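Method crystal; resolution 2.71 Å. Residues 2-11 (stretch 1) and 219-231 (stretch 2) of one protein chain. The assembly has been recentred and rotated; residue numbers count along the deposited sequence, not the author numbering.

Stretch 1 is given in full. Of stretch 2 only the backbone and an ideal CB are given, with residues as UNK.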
# COMPACT_ATOMS: atom_id res chain seq x y z
N PRO A 2 -7.09 19.39 8.82
CA PRO A 2 -5.93 19.44 7.93
C PRO A 2 -4.76 18.60 8.42
O PRO A 2 -4.42 18.60 9.60
CB PRO A 2 -5.61 20.93 7.89
CG PRO A 2 -5.97 21.37 9.28
CD PRO A 2 -7.29 20.68 9.50
N TYR A 3 -4.13 17.87 7.49
CA TYR A 3 -3.00 17.03 7.85
C TYR A 3 -1.91 17.84 8.55
O TYR A 3 -1.68 19.00 8.21
CB TYR A 3 -2.41 16.36 6.60
CG TYR A 3 -3.37 15.43 5.89
CD1 TYR A 3 -3.95 15.78 4.68
CD2 TYR A 3 -3.72 14.20 6.45
CE1 TYR A 3 -4.86 14.94 4.03
CE2 TYR A 3 -4.63 13.35 5.81
CZ TYR A 3 -5.19 13.72 4.61
OH TYR A 3 -6.08 12.88 3.97
N PRO A 4 -1.24 17.23 9.54
CA PRO A 4 -0.18 17.89 10.29
C PRO A 4 0.95 18.39 9.40
O PRO A 4 1.12 17.91 8.29
CB PRO A 4 0.28 16.80 11.25
CG PRO A 4 -0.02 15.55 10.50
CD PRO A 4 -1.39 15.84 9.96
N LYS A 5 1.71 19.36 9.89
CA LYS A 5 2.81 19.93 9.12
C LYS A 5 4.08 19.09 9.19
O LYS A 5 4.83 19.01 8.22
CB LYS A 5 3.12 21.35 9.60
CG LYS A 5 2.07 22.39 9.24
CD LYS A 5 2.03 22.65 7.74
CE LYS A 5 0.97 23.68 7.36
NZ LYS A 5 1.00 23.94 5.89
N LYS A 6 4.31 18.47 10.34
CA LYS A 6 5.50 17.66 10.52
C LYS A 6 5.15 16.36 11.25
O LYS A 6 4.32 16.34 12.16
CB LYS A 6 6.55 18.46 11.30
CG LYS A 6 7.99 18.09 11.00
CD LYS A 6 8.37 16.77 11.65
CE LYS A 6 9.82 16.40 11.38
NZ LYS A 6 10.28 15.22 12.19
N VAL A 7 5.79 15.27 10.81
CA VAL A 7 5.57 13.97 11.41
C VAL A 7 6.86 13.23 11.58
O VAL A 7 7.59 13.03 10.62
CB VAL A 7 4.63 13.14 10.55
CG1 VAL A 7 4.74 11.68 10.95
CG2 VAL A 7 3.21 13.62 10.74
N THR A 8 7.13 12.80 12.81
CA THR A 8 8.35 12.07 13.11
C THR A 8 8.21 10.57 12.89
O THR A 8 7.35 9.91 13.48
CB THR A 8 8.79 12.32 14.55
OG1 THR A 8 7.66 12.69 15.34
CG2 THR A 8 9.82 13.45 14.60
N ILE A 9 9.06 10.03 12.02
CA ILE A 9 9.07 8.61 11.71
C ILE A 9 10.28 7.94 12.36
O ILE A 9 11.40 8.44 12.27
CB ILE A 9 9.15 8.33 10.21
CG1 ILE A 9 10.52 8.68 9.70
CG2 ILE A 9 8.10 9.13 9.44
CD1 ILE A 9 10.86 7.95 8.46
N LYS A 10 10.05 6.78 12.98
CA LYS A 10 11.12 6.04 13.64
C LYS A 10 11.54 4.77 12.90
O LYS A 10 10.71 3.93 12.58
CB LYS A 10 10.68 5.71 15.07
CG LYS A 10 10.26 6.97 15.83
CD LYS A 10 10.19 6.73 17.33
CE LYS A 10 9.98 8.04 18.07
NZ LYS A 10 9.92 7.82 19.54
N GLU A 11 12.83 4.64 12.62
CA GLU A 11 13.36 3.48 11.93
C GLU A 11 13.58 2.32 12.90
O GLU A 11 14.19 2.50 13.95
CB GLU A 11 14.70 3.83 11.28
CG GLU A 11 15.37 2.65 10.61
CD GLU A 11 14.56 2.10 9.45
OE1 GLU A 11 14.60 0.87 9.23
OE2 GLU A 11 13.89 2.89 8.74
N UNK A 219 -2.23 4.50 7.78
CA UNK A 219 -1.48 5.66 8.20
C UNK A 219 -2.22 6.96 7.91
O UNK A 219 -2.19 7.89 8.71
CB UNK A 219 -0.11 5.67 7.51
N UNK A 220 -2.87 7.02 6.75
CA UNK A 220 -3.61 8.21 6.39
C UNK A 220 -4.69 8.47 7.43
O UNK A 220 -4.82 9.59 7.92
CB UNK A 220 -4.22 8.07 4.99
N UNK A 221 -5.45 7.43 7.76
CA UNK A 221 -6.51 7.56 8.76
C UNK A 221 -5.91 8.10 10.07
O UNK A 221 -6.46 9.00 10.69
CB UNK A 221 -7.20 6.22 8.99
N UNK A 222 -4.77 7.53 10.48
CA UNK A 222 -4.11 7.97 11.68
C UNK A 222 -3.67 9.44 11.53
O UNK A 222 -3.89 10.25 12.42
CB UNK A 222 -2.91 7.07 11.99
N UNK A 223 -3.05 9.78 10.41
CA UNK A 223 -2.62 11.15 10.20
C UNK A 223 -3.79 12.10 10.40
O UNK A 223 -3.61 13.24 10.84
CB UNK A 223 -2.02 11.32 8.80
N UNK A 224 -4.98 11.63 10.07
CA UNK A 224 -6.19 12.43 10.21
C UNK A 224 -6.66 12.52 11.65
O UNK A 224 -7.29 13.50 12.03
CB UNK A 224 -7.31 11.85 9.34
N UNK A 225 -6.37 11.50 12.44
CA UNK A 225 -6.78 11.50 13.83
C UNK A 225 -5.86 12.35 14.69
O UNK A 225 -6.27 12.78 15.77
CB UNK A 225 -6.82 10.07 14.37
N UNK A 226 -4.62 12.56 14.24
CA UNK A 226 -3.68 13.36 15.00
C UNK A 226 -2.32 12.74 15.31
O UNK A 226 -1.37 13.44 15.64
CB UNK A 226 -4.34 13.74 16.32
N UNK A 227 -2.21 11.42 15.21
CA UNK A 227 -0.94 10.75 15.47
C UNK A 227 0.11 11.36 14.55
O UNK A 227 -0.18 11.65 13.39
CB UNK A 227 -1.05 9.24 15.26
N UNK A 228 1.32 11.56 15.04
CA UNK A 228 2.37 12.15 14.22
C UNK A 228 3.67 11.36 14.34
O UNK A 228 4.73 11.81 13.91
CB UNK A 228 2.60 13.61 14.62
N UNK A 229 3.57 10.17 14.92
CA UNK A 229 4.72 9.31 15.10
C UNK A 229 4.47 7.97 14.43
O UNK A 229 3.52 7.25 14.76
CB UNK A 229 5.03 9.12 16.59
N UNK A 230 5.33 7.61 13.49
CA UNK A 230 5.15 6.34 12.82
C UNK A 230 6.43 5.57 12.70
O UNK A 230 7.48 6.12 12.40
CB UNK A 230 4.55 6.55 11.43
N UNK A 231 6.34 4.27 12.97
CA UNK A 231 7.49 3.39 12.91
C UNK A 231 7.59 2.80 11.53
O UNK A 231 6.57 2.50 10.91
CB UNK A 231 7.40 2.29 13.97

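Positions 219, 221 and 222 lie on a helix, and their ideal CB atoms have no atom of stretch 1 within 5.5 Å; stretch 1 leaves the choice open. The residues are Met-219, present as selenomethionine, Thr-221 and Ala-222.

At 220 the CA-to-CB bond runs sideways, with the ideal CB 5.3 Å from Tyr-3 OH. A medium-sized side chain, apolar or polar, could reach the end of the tyrosine. Val-220 does so, placing CG1 3.8 Å from Tyr-3 OH.

Position 223 points toward stretch 1, its ideal CB 4.1 Å from Tyr-3 CD2 and 4.7 Å from Pro-4 CD. With Val-7 also nearby, the surroundings are apolar and favour leucine, isoleucine or methionine. Leu-223 sets its CB at the edge of the Tyr-3 ring, while CD2 packs 3.7 Å from Pro-4 CG and 3.6 Å from Val-7 CG2, joining the three residues into one apolar cluster.

At 224 the CA-to-CB bond is again sideways, with the ideal CB 4.7 Å from Tyr-3 CE2. A long chain could pass the ring and bring a polar end to the phenol. Gln-224 extends this way, its OE1 3.3 Å from Tyr-3 OH.

Position 225 is out of reach, and Met-225, also selenomethionine, makes no contact. At 226, phi is 127°, and a CB would be jammed against the preceding carbonyl O, so the backbone alone calls for glycine: Gly-226 ends the helical run. Position 227 has no close neighbour in stretch 1; it is Ile-227.

The ideal CB of 228 lies 3.9 Å from Val-7 CG2 and 4.1 Å from Lys-6 O. A small or beta-branched residue, such as alanine, valine or threonine, would suit. Thr-228 brings CG2 4.1 Å from Pro-4 CB, and its backbone O accepts a weak hydrogen bond from Thr-8 N (2.8 Å).

From 229 the chain pairs in parallel with stretch 1. Position 229 shares a sheet face with Thr-8 and Lys-10, whose aliphatic chain invites a beta-branched apolar residue; Val-229 CG1 lies 3.9 Å from Lys-10 CE.

Position 230 is on the face of Ile-9, with Val-7 CG1 5.2 Å from its ideal CB, suiting a large apolar or aromatic side chain. Phe-230 meets Val-7 CG1 with its ring edge (CD2, 3.7 Å), while its N donates to Thr-8 O (3.1 Å) and its O accepts from Lys-10 N (2.7 Å).

Position 231 returns to the Lys-10 face, its ideal CB 3.9 Å from Lys-10 O; small or medium side chains, polar or apolar, would fit. Asp-231 places OD2 3.3 Å from Lys-10 CB; its carboxylate oxygens are hydrogen-bonded elsewhere.

Stretch 2, residues 219-231: MVTALQMGITVFD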
# COMPACT_ATOMS: atom_id res chain seq x y z
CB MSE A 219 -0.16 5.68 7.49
CG MSE A 219 0.86 6.45 8.23
SE MSE A 219 2.52 5.84 7.56
CE MSE A 219 2.48 3.99 8.20
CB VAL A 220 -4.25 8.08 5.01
CG1 VAL A 220 -5.21 9.24 4.77
CG2 VAL A 220 -3.16 8.07 3.94
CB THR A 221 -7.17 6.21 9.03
OG1 THR A 221 -7.74 5.72 7.82
CG2 THR A 221 -8.28 6.35 10.07
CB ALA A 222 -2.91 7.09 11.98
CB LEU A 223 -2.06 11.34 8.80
CG LEU A 223 -0.59 11.01 8.65
CD1 LEU A 223 -0.26 10.98 7.18
CD2 LEU A 223 0.26 12.03 9.38
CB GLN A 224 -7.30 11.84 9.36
CG GLN A 224 -7.16 12.04 7.87
CD GLN A 224 -8.31 11.40 7.11
OE1 GLN A 224 -8.44 11.57 5.89
NE2 GLN A 224 -9.15 10.64 7.82
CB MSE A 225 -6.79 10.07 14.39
CG MSE A 225 -7.80 9.14 13.72
SE MSE A 225 -9.64 9.76 13.89
CE MSE A 225 -9.60 10.03 15.83
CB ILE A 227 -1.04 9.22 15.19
CG1 ILE A 227 -1.74 8.50 16.34
CG2 ILE A 227 0.33 8.63 15.03
CD1 ILE A 227 -3.19 8.77 16.43
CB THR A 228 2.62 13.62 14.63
OG1 THR A 228 3.02 13.69 16.01
CG2 THR A 228 1.35 14.46 14.44
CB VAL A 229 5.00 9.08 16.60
CG1 VAL A 229 6.29 8.32 16.78
CG2 VAL A 229 5.04 10.40 17.31
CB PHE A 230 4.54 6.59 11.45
CG PHE A 230 3.14 7.12 11.51
CD1 PHE A 230 2.06 6.26 11.65
CD2 PHE A 230 2.91 8.49 11.43
CE1 PHE A 230 0.75 6.75 11.73
CE2 PHE A 230 1.61 8.99 11.50
CZ PHE A 230 0.53 8.12 11.65
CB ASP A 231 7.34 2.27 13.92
CG ASP A 231 7.51 2.76 15.34
OD1 ASP A 231 7.25 1.97 16.27
OD2 ASP A 231 7.91 3.93 15.52
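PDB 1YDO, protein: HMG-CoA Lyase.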